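Local coordinates for protein LIN-41 (Caenorhabditis elegans, PDB 4UMG) that controls the onset of developmental plasticity in the worm as a TRIM-NHL protein, represented here by its filamin domain, at residues Asn9-Gly14 with Pro119-Pro124; Ser16-Ile21 with Cys123-Asp128; Gln25-Val30 with Ile96-Tyr101; Val73-Ile78 with Val85-Thr90. All blocks are in the same frame, centred on the assembly; numbering follows the deposited sequence.

All four contacts belong to one filamin repeat, a beta sandwich, and differ with their place in it. Interaction 3 carries the most regular strand pairing, with one face turned into the buried core and the other toward the surface. Interactions 1 and 2 both use strand 118-130: the first by a serine grip and a water at a turn, the second by parallel pairing and a lysine-to-carbonyl bond near solvent. Interaction 4 joins two strands that diverge, so apolar side chains do most of the work. The core is continuous, since Met127 of interaction 2 packs on Ile28 and Tyr101 of interaction 3 and on Val77 of interaction 4.

Interaction 1. Residues Asn9-Gly14 with Pro119-Pro124; sequences NSSIVG and PISGCP
The carbonyl oxygen of Ser10 is gripped twice by Ser121, once through the backbone and once through the side chain. Ser121 N donates to Ser10 O at 3.2 Å, and the hydroxyl Ser121 OG donates to it at 2.7 Å, the two reaching the acceptor from opposite faces of the carbonyl plane. Ser121 lies in the type II beta turn Ile120-Cys123, which breaks strand 118-130 of the filamin sandwich. A serine suits this corner because its OG, held between the backbone N and the carbonyl carbon (chi1 66°), is only one bond beyond CB and so can share the acceptor with its own amide. Gly122 follows with positive phi, where a side chain would be jammed against the preceding carbonyl. Beside the polar grip, Ile120 turns inward: its CG2 packs on Ser10 CB at 3.9 Å, while its CD1 lies 4.0 Å from Ser11 CA. Ile120 also touches Val30 and Val115, so a branched aliphatic residue fits this buried place. Ser10 OG is engaged on its own account by Cys6 O and Arg33 N. Ile12 crosses Ile120 at about a right angle and sends CD1 to within 3.9 Å of Cys123 SG. A water bridges the two backbones, accepting from Ile12 N at 2.9 Å and donating to Ser121 O at 2.6 Å.

Interaction 2. Residues Ser16-Ile21 with Cys123-Asp128; sequences SFKKAI and CPTTMD
Phe17 and Thr125 meet tip to tip in the tight part of this contact, with Thr125 CG2 at the edge of the ring, 3.5 Å from Phe17 CE2. Beside them Met127 CG presses on the backbone of the 3-10 segment, 3.3 Å from Phe17 O, and its flexible thioether continues into the core. The outer side is polar and looser. Here Lys18 CG, anti to the carbonyl carbon (chi1 -67°), lies over one face of the Phe17 ring toward its rim; beyond it the chain bends at chi2 and chi3, and Lys18 NZ stands above the Thr126 carbonyl plane, donating to Thr126 O at 2.8 Å. A long amphipathic chain suits a place greasy at its root and polar at its tip. An alanine here would probably leave Thr126 O without its lysine mate and uncover part of the Phe17 ring face. Asp128 OD2 stands 4.9 Å from Lys19 NZ, and the opposite charges may attract. The backbones pair in parallel: Asp128 N donates to Lys18 O at 2.8 Å, and Ala20 N to Asp128 O at 3.0 Å. Strand 19-21 flanks strand 118-130, whose other neighbour is strand 107-115, while Ala20 and Met127 reach across to strands 26-31 and 96-101.

Interaction 3. Residues Gln25-Val30 with Ile96-Tyr101; sequences QTVIYV and IVALSY
Tyr101 and Thr26 lie side by side, pointing the same way, with Thr26 CB over one face of the phenol ring in a CH-pi contact, 4.1 Å from its centroid. Tyr101 CG, between its backbone N and carbonyl carbon (chi1 75°), lies on the side where the ring meets Thr26. Thr26 CG2 comes within 3.6 Å of Tyr101 CE1, while Thr26 OG1 is hydrogen-bonded to Arg24 O. Ile28 CD1 approaches the same ring obliquely, 3.7 Å from Tyr101 CE1. An alanine in place of Tyr101 would probably open a gap beside Thr26 and Ile28 and deprive Thr26 CB of its aromatic cover. On the outer face the Tyr29 ring leans back over its own strand, with Val27 CG1 against one face, and Tyr29 CE1 is 3.7 Å from Ala98 CB; a small alanine accommodates this broad ring. Six backbone hydrogen bonds join Thr26, Ile28 and Val30 to Tyr101, Leu99 and Val97 in regular antiparallel pairing. Aliphatic residues suit the inward face: Val30 CB rests 3.6 Å from Val97 CG1, and Val30 CG2 meets Leu99 CD1 at 3.8 Å. That face packs against strands 107-115 and 118-130, where Ile28 and Tyr101 touch Met127. Within their own layer, strand 26-31 is flanked by strand 11-12, through the Val13-Tyr29 backbone hydrogen bond, and strand 96-101 by strand 84-91.

Interaction 4. Residues Val73-Ile78 with Val85-Thr90; sequences VQAFVI and VEVTMT
Met89 reaches across to Val73 and Ala75. Its CB touches Leu99 of the adjoining strand; CG, between the backbone N and the carbonyl carbon (chi1 75°), starts the chain toward strand 73-78. SD then comes 4.0 Å from Val73 CG1. A turn at chi3 (66°) brings CE 3.7 Å from Val73 O, 3.8 Å from Val73 CG1 and 4.0 Å from Ala75 CB. The axes of strands 73-78 and 88-90 are 8.5 Å apart at closest approach, so a long, unbranched methionine can reach across, and the small Ala75 gives its tip a seat. Val87 packs next along the strand, its CG2 meeting Val77 CG2 at 3.6 Å where the two valines cross at about a right angle, and its CG1 facing Ala75 CB. Nearer the hairpin end the backbones come together, and Val85 N donates to Val77 O at 2.9 Å. A water spans the other half of this pairing, accepting from Val77 N and donating to Val85 O at 2.6 Å. The strands then diverge, 73-78 pairing with strand 107-115 and 84-91 with strand 96-101. Such a hairpin, passing from one layer to the other with apolar side chains between, fits the immunoglobulin-like beta sandwich of filamin repeats.

Interaction 1. Residues Asn9-Gly14 with Pro119-Pro124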
loop_
_atom_site.group_PDB
_atom_site.type_symbol
_atom_site.label_atom_id
_atom_site.label_comp_id
_atom_site.label_asym_id
_atom_site.label_seq_id
_atom_site.Cartn_x
_atom_site.Cartn_y
_atom_site.Cartn_z
ATOM N N ASN A 9 2.816 11.543 7.738
ATOM C CA ASN A 9 3.512 12.189 6.636
ATOM C C ASN A 9 3.762 11.267 5.451
ATOM O O ASN A 9 4.230 11.734 4.404
ATOM C CB ASN A 9 4.862 12.810 7.088
ATOM C CG ASN A 9 4.697 13.983 8.054
ATOM O OD1 ASN A 9 3.589 14.501 8.296
ATOM N ND2 ASN A 9 5.787 14.415 8.658
ATOM N N SER A 10 3.536 9.962 5.639
ATOM C CA SER A 10 3.716 8.929 4.606
ATOM C C SER A 10 2.427 8.775 3.800
ATOM O O SER A 10 1.332 8.920 4.349
ATOM C CB SER A 10 4.161 7.608 5.226
ATOM O OG SER A 10 5.403 7.849 5.871
ATOM N N SER A 11 2.539 8.522 2.491
ATOM C CA SER A 11 1.344 8.436 1.660
ATOM C C SER A 11 1.535 7.564 0.445
ATOM O O SER A 11 2.663 7.359 0.001
ATOM C CB SER A 11 0.962 9.833 1.166
ATOM O OG SER A 11 2.043 10.409 0.453
ATOM N N ILE A 12 0.423 7.170 -0.172
ATOM C CA ILE A 12 0.458 6.425 -1.437
ATOM C C ILE A 12 0.713 7.457 -2.543
ATOM O O ILE A 12 0.151 8.560 -2.503
ATOM C CB ILE A 12 -0.867 5.649 -1.663
ATOM C CG1 ILE A 12 -1.134 4.614 -0.540
ATOM C CG2 ILE A 12 -0.911 5.016 -3.070
ATOM C CD1 ILE A 12 -2.622 4.166 -0.392
ATOM N N VAL A 13 1.561 7.098 -3.512
ATOM C CA VAL A 13 1.913 7.948 -4.657
ATOM C C VAL A 13 0.812 7.813 -5.728
ATOM O O VAL A 13 0.651 6.744 -6.321
ATOM C CB VAL A 13 3.319 7.595 -5.211
ATOM C CG1 VAL A 13 3.679 8.447 -6.437
ATOM C CG2 VAL A 13 4.386 7.740 -4.134
ATOM N N GLY A 14 0.058 8.888 -5.937
ATOM C CA GLY A 14 -1.009 8.950 -6.935
ATOM C C GLY A 14 -2.286 8.234 -6.538
ATOM O O GLY A 14 -2.408 7.726 -5.415
ATOM N N PRO A 119 -2.109 3.716 10.803
ATOM C CA PRO A 119 -2.411 3.847 9.358
ATOM C C PRO A 119 -1.802 5.100 8.752
ATOM O O PRO A 119 -1.834 6.173 9.394
ATOM C CB PRO A 119 -3.938 3.931 9.310
ATOM C CG PRO A 119 -4.391 3.188 10.570
ATOM C CD PRO A 119 -3.344 3.564 11.603
ATOM N N ILE A 120 -1.243 4.975 7.529
ATOM C CA ILE A 120 -0.662 6.144 6.875
ATOM C C ILE A 120 -1.757 7.054 6.374
ATOM O O ILE A 120 -2.927 6.668 6.408
ATOM C CB ILE A 120 0.327 5.762 5.765
ATOM C CG1 ILE A 120 -0.375 4.989 4.582
ATOM C CG2 ILE A 120 1.509 4.995 6.379
ATOM C CD1 ILE A 120 0.458 4.879 3.297
ATOM N N SER A 121 -1.385 8.246 5.840
ATOM C CA SER A 121 -2.412 9.157 5.330
ATOM C C SER A 121 -3.201 8.465 4.224
ATOM O O SER A 121 -2.624 7.826 3.343
ATOM C CB SER A 121 -1.781 10.446 4.808
ATOM O OG SER A 121 -0.992 10.169 3.669
ATOM N N GLY A 122 -4.509 8.535 4.318
ATOM C CA GLY A 122 -5.371 7.951 3.307
ATOM C C GLY A 122 -5.750 6.504 3.517
ATOM O O GLY A 122 -6.501 5.976 2.701
ATOM N N CYS A 123 -5.270 5.855 4.610
ATOM C CA CYS A 123 -5.578 4.428 4.875
ATOM C C CYS A 123 -6.449 4.217 6.126
ATOM O O CYS A 123 -6.365 5.029 7.054
ATOM C CB CYS A 123 -4.303 3.596 4.945
ATOM S SG CYS A 123 -3.497 3.367 3.349
ATOM N N PRO A 124 -7.306 3.169 6.176
ATOM C CA PRO A 124 -7.527 2.136 5.135
ATOM C C PRO A 124 -8.364 2.679 3.996
ATOM O O PRO A 124 -9.085 3.683 4.166
ATOM C CB PRO A 124 -8.304 1.048 5.869
ATOM C CG PRO A 124 -9.069 1.809 6.964
ATOM C CD PRO A 124 -8.145 2.929 7.368
HETATM O O HOH W 1 -2.152 8.011 0.774
#

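Interaction 2. Residues Ser16-Ile21 with Cys123-Asp128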
loop_
_atom_site.group_PDB
_atom_site.type_symbol
_atom_site.label_atom_id
_atom_site.label_comp_id
_atom_site.label_asym_id
_atom_site.label_seq_id
_atom_site.Cartn_x
_atom_site.Cartn_y
_atom_site.Cartn_z
ATOM N N SER A 16 -3.697 5.895 -8.861
ATOM C CA SER A 16 -3.770 4.714 -9.737
ATOM C C SER A 16 -4.215 3.455 -8.968
ATOM O O SER A 16 -4.934 2.616 -9.518
ATOM C CB SER A 16 -2.432 4.466 -10.435
ATOM O OG SER A 16 -1.502 3.832 -9.570
ATOM N N PHE A 17 -3.818 3.356 -7.688
ATOM C CA PHE A 17 -4.127 2.244 -6.769
ATOM C C PHE A 17 -5.626 1.947 -6.604
ATOM O O PHE A 17 -5.995 0.820 -6.247
ATOM C CB PHE A 17 -3.488 2.507 -5.392
ATOM C CG PHE A 17 -4.193 3.504 -4.500
ATOM C CD1 PHE A 17 -3.991 4.870 -4.658
ATOM C CD2 PHE A 17 -5.052 3.077 -3.493
ATOM C CE1 PHE A 17 -4.649 5.791 -3.837
ATOM C CE2 PHE A 17 -5.717 3.997 -2.681
ATOM C CZ PHE A 17 -5.509 5.347 -2.853
ATOM N N LYS A 18 -6.483 2.968 -6.802
ATOM C CA LYS A 18 -7.939 2.829 -6.628
ATOM C C LYS A 18 -8.594 1.850 -7.601
ATOM O O LYS A 18 -9.698 1.359 -7.354
ATOM C CB LYS A 18 -8.624 4.208 -6.740
ATOM C CG LYS A 18 -8.280 5.186 -5.607
ATOM C CD LYS A 18 -8.952 4.833 -4.261
ATOM C CE LYS A 18 -10.469 4.840 -4.290
ATOM N NZ LYS A 18 -11.033 4.107 -3.130
ATOM N N LYS A 19 -7.934 1.588 -8.724
ATOM C CA LYS A 19 -8.464 0.743 -9.771
ATOM C C LYS A 19 -7.408 -0.231 -10.243
ATOM O O LYS A 19 -6.262 0.155 -10.482
ATOM C CB LYS A 19 -8.963 1.603 -10.954
ATOM C CG LYS A 19 -10.207 2.420 -10.619
ATOM C CD LYS A 19 -10.715 3.229 -11.810
ATOM C CE LYS A 19 -11.905 4.094 -11.439
ATOM N NZ LYS A 19 -13.061 3.299 -10.928
ATOM N N ALA A 20 -7.800 -1.492 -10.404
ATOM C CA ALA A 20 -6.887 -2.517 -10.867
ATOM C C ALA A 20 -7.587 -3.632 -11.636
ATOM O O ALA A 20 -8.820 -3.686 -11.724
ATOM C CB ALA A 20 -6.051 -3.061 -9.709
ATOM N N ILE A 21 -6.788 -4.439 -12.314
ATOM C CA ILE A 21 -7.308 -5.501 -13.161
ATOM C C ILE A 21 -7.083 -6.860 -12.532
ATOM O O ILE A 21 -5.977 -7.172 -12.067
ATOM C CB ILE A 21 -6.732 -5.384 -14.603
ATOM C CG1 ILE A 21 -7.071 -3.995 -15.226
ATOM C CG2 ILE A 21 -7.212 -6.533 -15.503
ATOM C CD1 ILE A 21 -6.328 -3.642 -16.552
ATOM N N CYS A 123 -5.270 5.855 4.610
ATOM C CA CYS A 123 -5.578 4.428 4.875
ATOM C C CYS A 123 -6.449 4.217 6.126
ATOM O O CYS A 123 -6.365 5.029 7.054
ATOM C CB CYS A 123 -4.303 3.596 4.945
ATOM S SG CYS A 123 -3.497 3.367 3.349
ATOM N N PRO A 124 -7.306 3.169 6.176
ATOM C CA PRO A 124 -7.527 2.136 5.135
ATOM C C PRO A 124 -8.364 2.679 3.996
ATOM O O PRO A 124 -9.085 3.683 4.166
ATOM C CB PRO A 124 -8.304 1.048 5.869
ATOM C CG PRO A 124 -9.069 1.809 6.964
ATOM C CD PRO A 124 -8.145 2.929 7.368
ATOM N N THR A 125 -8.283 2.016 2.851
ATOM C CA THR A 125 -8.992 2.476 1.683
ATOM C C THR A 125 -9.454 1.294 0.790
ATOM O O THR A 125 -9.067 0.149 1.021
ATOM C CB THR A 125 -8.081 3.466 0.933
ATOM O OG1 THR A 125 -8.815 4.010 -0.156
ATOM C CG2 THR A 125 -6.762 2.815 0.460
ATOM N N THR A 126 -10.277 1.608 -0.215
ATOM C CA THR A 126 -10.851 0.660 -1.154
ATOM C C THR A 126 -10.067 0.680 -2.438
ATOM O O THR A 126 -9.561 1.735 -2.833
ATOM C CB THR A 126 -12.347 1.029 -1.373
ATOM O OG1 THR A 126 -13.084 0.748 -0.164
ATOM C CG2 THR A 126 -13.012 0.318 -2.562
ATOM N N MET A 127 -9.990 -0.501 -3.095
ATOM C CA MET A 127 -9.448 -0.662 -4.444
ATOM C C MET A 127 -10.457 -1.489 -5.204
ATOM O O MET A 127 -10.886 -2.527 -4.715
ATOM C CB MET A 127 -8.066 -1.320 -4.477
ATOM C CG MET A 127 -7.065 -0.669 -3.527
ATOM S SD MET A 127 -5.456 -1.487 -3.505
ATOM C CE MET A 127 -5.875 -3.121 -2.880
ATOM N N ASP A 128 -10.880 -0.990 -6.380
ATOM C CA ASP A 128 -11.875 -1.669 -7.199
ATOM C C ASP A 128 -11.173 -2.450 -8.276
ATOM O O ASP A 128 -10.534 -1.860 -9.146
ATOM C CB ASP A 128 -12.861 -0.659 -7.792
ATOM C CG ASP A 128 -13.738 -0.059 -6.716
ATOM O OD1 ASP A 128 -14.360 -0.833 -5.966
ATOM O OD2 ASP A 128 -13.726 1.180 -6.561
HETATM O O HOH W 2 -11.517 4.280 0.143
#

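Interaction 3. Residues Gln25-Val30 with Ile96-Tyr101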
loop_
_atom_site.group_PDB
_atom_site.type_symbol
_atom_site.label_atom_id
_atom_site.label_comp_id
_atom_site.label_asym_id
_atom_site.label_seq_id
_atom_site.Cartn_x
_atom_site.Cartn_y
_atom_site.Cartn_z
ATOM N N GLN A 25 -0.522 -8.946 -11.802
ATOM C CA GLN A 25 0.300 -8.515 -10.663
ATOM C C GLN A 25 0.236 -6.982 -10.654
ATOM O O GLN A 25 0.469 -6.348 -11.690
ATOM C CB GLN A 25 1.750 -9.010 -10.848
ATOM C CG GLN A 25 1.919 -10.447 -10.355
ATOM C CD GLN A 25 3.362 -10.885 -10.290
ATOM O OE1 GLN A 25 4.178 -10.590 -11.175
ATOM N NE2 GLN A 25 3.702 -11.635 -9.248
ATOM N N THR A 26 -0.164 -6.414 -9.516
ATOM C CA THR A 26 -0.459 -4.995 -9.362
ATOM C C THR A 26 0.529 -4.366 -8.394
ATOM O O THR A 26 0.818 -4.971 -7.365
ATOM C CB THR A 26 -1.918 -4.880 -8.843
ATOM O OG1 THR A 26 -2.772 -5.565 -9.774
ATOM C CG2 THR A 26 -2.382 -3.437 -8.672
ATOM N N VAL A 27 1.034 -3.166 -8.720
ATOM C CA VAL A 27 2.004 -2.458 -7.886
ATOM C C VAL A 27 1.460 -1.109 -7.371
ATOM O O VAL A 27 0.885 -0.337 -8.145
ATOM C CB VAL A 27 3.347 -2.256 -8.664
ATOM C CG1 VAL A 27 4.398 -1.591 -7.779
ATOM C CG2 VAL A 27 3.887 -3.579 -9.208
ATOM N N ILE A 28 1.671 -0.815 -6.073
ATOM C CA ILE A 28 1.282 0.464 -5.476
ATOM C C ILE A 28 2.560 1.028 -4.873
ATOM O O ILE A 28 3.294 0.288 -4.216
ATOM C CB ILE A 28 0.172 0.298 -4.405
ATOM C CG1 ILE A 28 -1.087 -0.402 -4.985
ATOM C CG2 ILE A 28 -0.188 1.660 -3.756
ATOM C CD1 ILE A 28 -2.023 -0.924 -3.838
ATOM N N TYR A 29 2.831 2.326 -5.086
ATOM C CA TYR A 29 4.038 2.942 -4.543
ATOM C C TYR A 29 3.680 3.814 -3.367
ATOM O O TYR A 29 2.689 4.533 -3.433
ATOM C CB TYR A 29 4.764 3.763 -5.612
ATOM C CG TYR A 29 5.360 2.894 -6.689
ATOM C CD1 TYR A 29 6.552 2.209 -6.478
ATOM C CD2 TYR A 29 4.702 2.701 -7.900
ATOM C CE1 TYR A 29 7.122 1.428 -7.476
ATOM C CE2 TYR A 29 5.244 1.887 -8.893
ATOM C CZ TYR A 29 6.450 1.246 -8.673
ATOM O OH TYR A 29 7.011 0.457 -9.649
ATOM N N VAL A 30 4.440 3.683 -2.263
ATOM C CA VAL A 30 4.240 4.424 -1.008
ATOM C C VAL A 30 5.480 5.276 -0.698
ATOM O O VAL A 30 6.609 4.795 -0.783
ATOM C CB VAL A 30 3.869 3.467 0.156
ATOM C CG1 VAL A 30 3.686 4.218 1.474
ATOM C CG2 VAL A 30 2.613 2.663 -0.176
ATOM N N ILE A 96 10.995 5.131 -0.994
ATOM C CA ILE A 96 9.839 4.597 -1.735
ATOM C C ILE A 96 9.793 3.117 -1.428
ATOM O O ILE A 96 10.844 2.471 -1.357
ATOM C CB ILE A 96 9.928 4.868 -3.273
ATOM C CG1 ILE A 96 9.591 6.333 -3.625
ATOM C CG2 ILE A 96 9.065 3.874 -4.100
ATOM C CD1 ILE A 96 8.069 6.721 -3.755
ATOM N N VAL A 97 8.572 2.589 -1.213
ATOM C CA VAL A 97 8.354 1.165 -1.040
ATOM C C VAL A 97 7.327 0.737 -2.109
ATOM O O VAL A 97 6.280 1.379 -2.253
ATOM C CB VAL A 97 7.965 0.738 0.408
ATOM C CG1 VAL A 97 6.674 1.388 0.871
ATOM C CG2 VAL A 97 7.879 -0.787 0.546
ATOM N N ALA A 98 7.653 -0.297 -2.880
ATOM C CA ALA A 98 6.712 -0.826 -3.869
ATOM C C ALA A 98 5.954 -1.971 -3.195
ATOM O O ALA A 98 6.585 -2.830 -2.569
ATOM C CB ALA A 98 7.469 -1.346 -5.092
ATOM N N LEU A 99 4.597 -1.933 -3.234
ATOM C CA LEU A 99 3.737 -2.957 -2.678
ATOM C C LEU A 99 3.130 -3.716 -3.840
ATOM O O LEU A 99 2.560 -3.094 -4.733
ATOM C CB LEU A 99 2.614 -2.318 -1.872
ATOM C CG LEU A 99 3.042 -1.469 -0.668
ATOM C CD1 LEU A 99 1.819 -1.014 0.099
ATOM C CD2 LEU A 99 3.929 -2.248 0.292
ATOM N N SER A 100 3.345 -5.023 -3.893
ATOM C CA SER A 100 2.847 -5.825 -5.001
ATOM C C SER A 100 1.873 -6.872 -4.532
ATOM O O SER A 100 2.081 -7.489 -3.489
ATOM C CB SER A 100 4.006 -6.496 -5.750
ATOM O OG SER A 100 4.722 -5.505 -6.459
ATOM N N TYR A 101 0.769 -7.039 -5.268
ATOM C CA TYR A 101 -0.216 -8.046 -4.937
ATOM C C TYR A 101 -0.899 -8.586 -6.190
ATOM O O TYR A 101 -0.852 -7.959 -7.248
ATOM C CB TYR A 101 -1.232 -7.517 -3.892
ATOM C CG TYR A 101 -2.235 -6.550 -4.476
ATOM C CD1 TYR A 101 -1.908 -5.207 -4.675
ATOM C CD2 TYR A 101 -3.533 -6.958 -4.777
ATOM C CE1 TYR A 101 -2.842 -4.304 -5.183
ATOM C CE2 TYR A 101 -4.447 -6.086 -5.357
ATOM C CZ TYR A 101 -4.101 -4.755 -5.550
ATOM O OH TYR A 101 -4.999 -3.875 -6.092
#

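Interaction 4. Residues Val73-Ile78 with Val85-Thr90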
loop_
_atom_site.group_PDB
_atom_site.type_symbol
_atom_site.label_atom_id
_atom_site.label_comp_id
_atom_site.label_asym_id
_atom_site.label_seq_id
_atom_site.Cartn_x
_atom_site.Cartn_y
_atom_site.Cartn_z
ATOM N N VAL A 73 7.127 -0.917 8.754
ATOM C CA VAL A 73 6.037 -0.806 7.779
ATOM C C VAL A 73 5.307 -2.145 7.612
ATOM O O VAL A 73 5.932 -3.188 7.409
ATOM C CB VAL A 73 6.576 -0.247 6.411
ATOM C CG1 VAL A 73 5.478 -0.191 5.343
ATOM C CG2 VAL A 73 7.210 1.126 6.583
ATOM N N GLN A 74 3.972 -2.105 7.685
ATOM C CA GLN A 74 3.129 -3.281 7.486
ATOM C C GLN A 74 2.108 -2.902 6.422
ATOM O O GLN A 74 1.623 -1.773 6.399
ATOM C CB GLN A 74 2.403 -3.636 8.792
ATOM C CG GLN A 74 3.342 -4.002 9.935
ATOM C CD GLN A 74 2.572 -4.440 11.149
ATOM O OE1 GLN A 74 2.354 -5.630 11.366
ATOM N NE2 GLN A 74 2.129 -3.489 11.957
ATOM N N ALA A 75 1.801 -3.818 5.516
ATOM C CA ALA A 75 0.786 -3.537 4.506
ATOM C C ALA A 75 -0.052 -4.790 4.320
ATOM O O ALA A 75 0.501 -5.893 4.240
ATOM C CB ALA A 75 1.439 -3.143 3.191
ATOM N N PHE A 76 -1.371 -4.640 4.323
ATOM C CA PHE A 76 -2.199 -5.790 4.019
ATOM C C PHE A 76 -3.288 -5.443 3.032
ATOM O O PHE A 76 -3.722 -4.299 2.940
ATOM C CB PHE A 76 -2.746 -6.524 5.222
ATOM C CG PHE A 76 -3.569 -5.645 6.080
ATOM C CD1 PHE A 76 -4.919 -5.443 5.801
ATOM C CD2 PHE A 76 -3.038 -5.099 7.239
ATOM C CE1 PHE A 76 -5.696 -4.639 6.627
ATOM C CE2 PHE A 76 -3.828 -4.349 8.094
ATOM C CZ PHE A 76 -5.145 -4.115 7.777
ATOM N N VAL A 77 -3.743 -6.457 2.314
ATOM C CA VAL A 77 -4.776 -6.363 1.311
ATOM C C VAL A 77 -5.728 -7.503 1.593
ATOM O O VAL A 77 -5.280 -8.633 1.858
ATOM C CB VAL A 77 -4.209 -6.446 -0.115
ATOM C CG1 VAL A 77 -5.311 -6.660 -1.162
ATOM C CG2 VAL A 77 -3.389 -5.205 -0.451
ATOM N N ILE A 78 -7.019 -7.167 1.672
ATOM C CA ILE A 78 -8.094 -8.128 1.910
ATOM C C ILE A 78 -8.929 -8.164 0.671
ATOM O O ILE A 78 -9.320 -7.113 0.155
ATOM C CB ILE A 78 -8.959 -7.731 3.112
ATOM C CG1 ILE A 78 -8.067 -7.342 4.304
ATOM C CG2 ILE A 78 -9.926 -8.854 3.448
ATOM C CD1 ILE A 78 -6.925 -8.486 4.718
ATOM N N VAL A 85 -4.548 -11.368 1.157
ATOM C CA VAL A 85 -3.849 -11.493 -0.124
ATOM C C VAL A 85 -2.419 -11.213 0.230
ATOM O O VAL A 85 -2.140 -10.259 0.957
ATOM C CB VAL A 85 -4.470 -10.458 -1.128
ATOM C CG1 VAL A 85 -3.728 -10.397 -2.445
ATOM C CG2 VAL A 85 -5.963 -10.760 -1.360
ATOM N N GLU A 86 -1.482 -12.013 -0.306
ATOM C CA GLU A 86 -0.076 -11.803 0.028
ATOM C C GLU A 86 0.444 -10.498 -0.592
ATOM O O GLU A 86 0.314 -10.293 -1.798
ATOM C CB GLU A 86 0.760 -13.004 -0.450
ATOM C CG GLU A 86 2.243 -12.932 -0.093
ATOM C CD GLU A 86 2.644 -13.127 1.362
ATOM O OE1 GLU A 86 1.865 -13.723 2.140
ATOM O OE2 GLU A 86 3.779 -12.729 1.704
ATOM N N VAL A 87 1.002 -9.622 0.242
ATOM C CA VAL A 87 1.576 -8.349 -0.256
ATOM C C VAL A 87 3.094 -8.427 -0.170
ATOM O O VAL A 87 3.628 -8.681 0.896
ATOM C CB VAL A 87 1.034 -7.124 0.543
ATOM C CG1 VAL A 87 1.646 -5.815 0.037
ATOM C CG2 VAL A 87 -0.491 -7.067 0.464
ATOM N N THR A 88 3.797 -8.178 -1.281
ATOM C CA THR A 88 5.251 -8.189 -1.250
ATOM C C THR A 88 5.717 -6.745 -1.169
ATOM O O THR A 88 5.233 -5.907 -1.935
ATOM C CB THR A 88 5.752 -8.889 -2.522
ATOM O OG1 THR A 88 5.363 -10.264 -2.463
ATOM C CG2 THR A 88 7.278 -8.772 -2.698
ATOM N N MET A 89 6.637 -6.438 -0.233
ATOM C CA MET A 89 7.158 -5.090 -0.123
ATOM C C MET A 89 8.646 -5.081 -0.436
ATOM O O MET A 89 9.429 -5.848 0.130
ATOM C CB MET A 89 6.770 -4.377 1.169
ATOM C CG MET A 89 7.471 -4.779 2.428
ATOM S SD MET A 89 7.105 -3.465 3.634
ATOM C CE MET A 89 5.316 -3.703 3.822
ATOM N N THR A 90 8.973 -4.323 -1.465
ATOM C CA THR A 90 10.332 -4.167 -1.982
ATOM C C THR A 90 10.805 -2.769 -1.633
ATOM O O THR A 90 10.189 -1.808 -2.116
ATOM C CB THR A 90 10.308 -4.384 -3.510
ATOM O OG1 THR A 90 9.642 -5.606 -3.799
ATOM C CG2 THR A 90 11.709 -4.382 -4.133
HETATM O O HOH W 3 -2.211 -8.893 3.212
#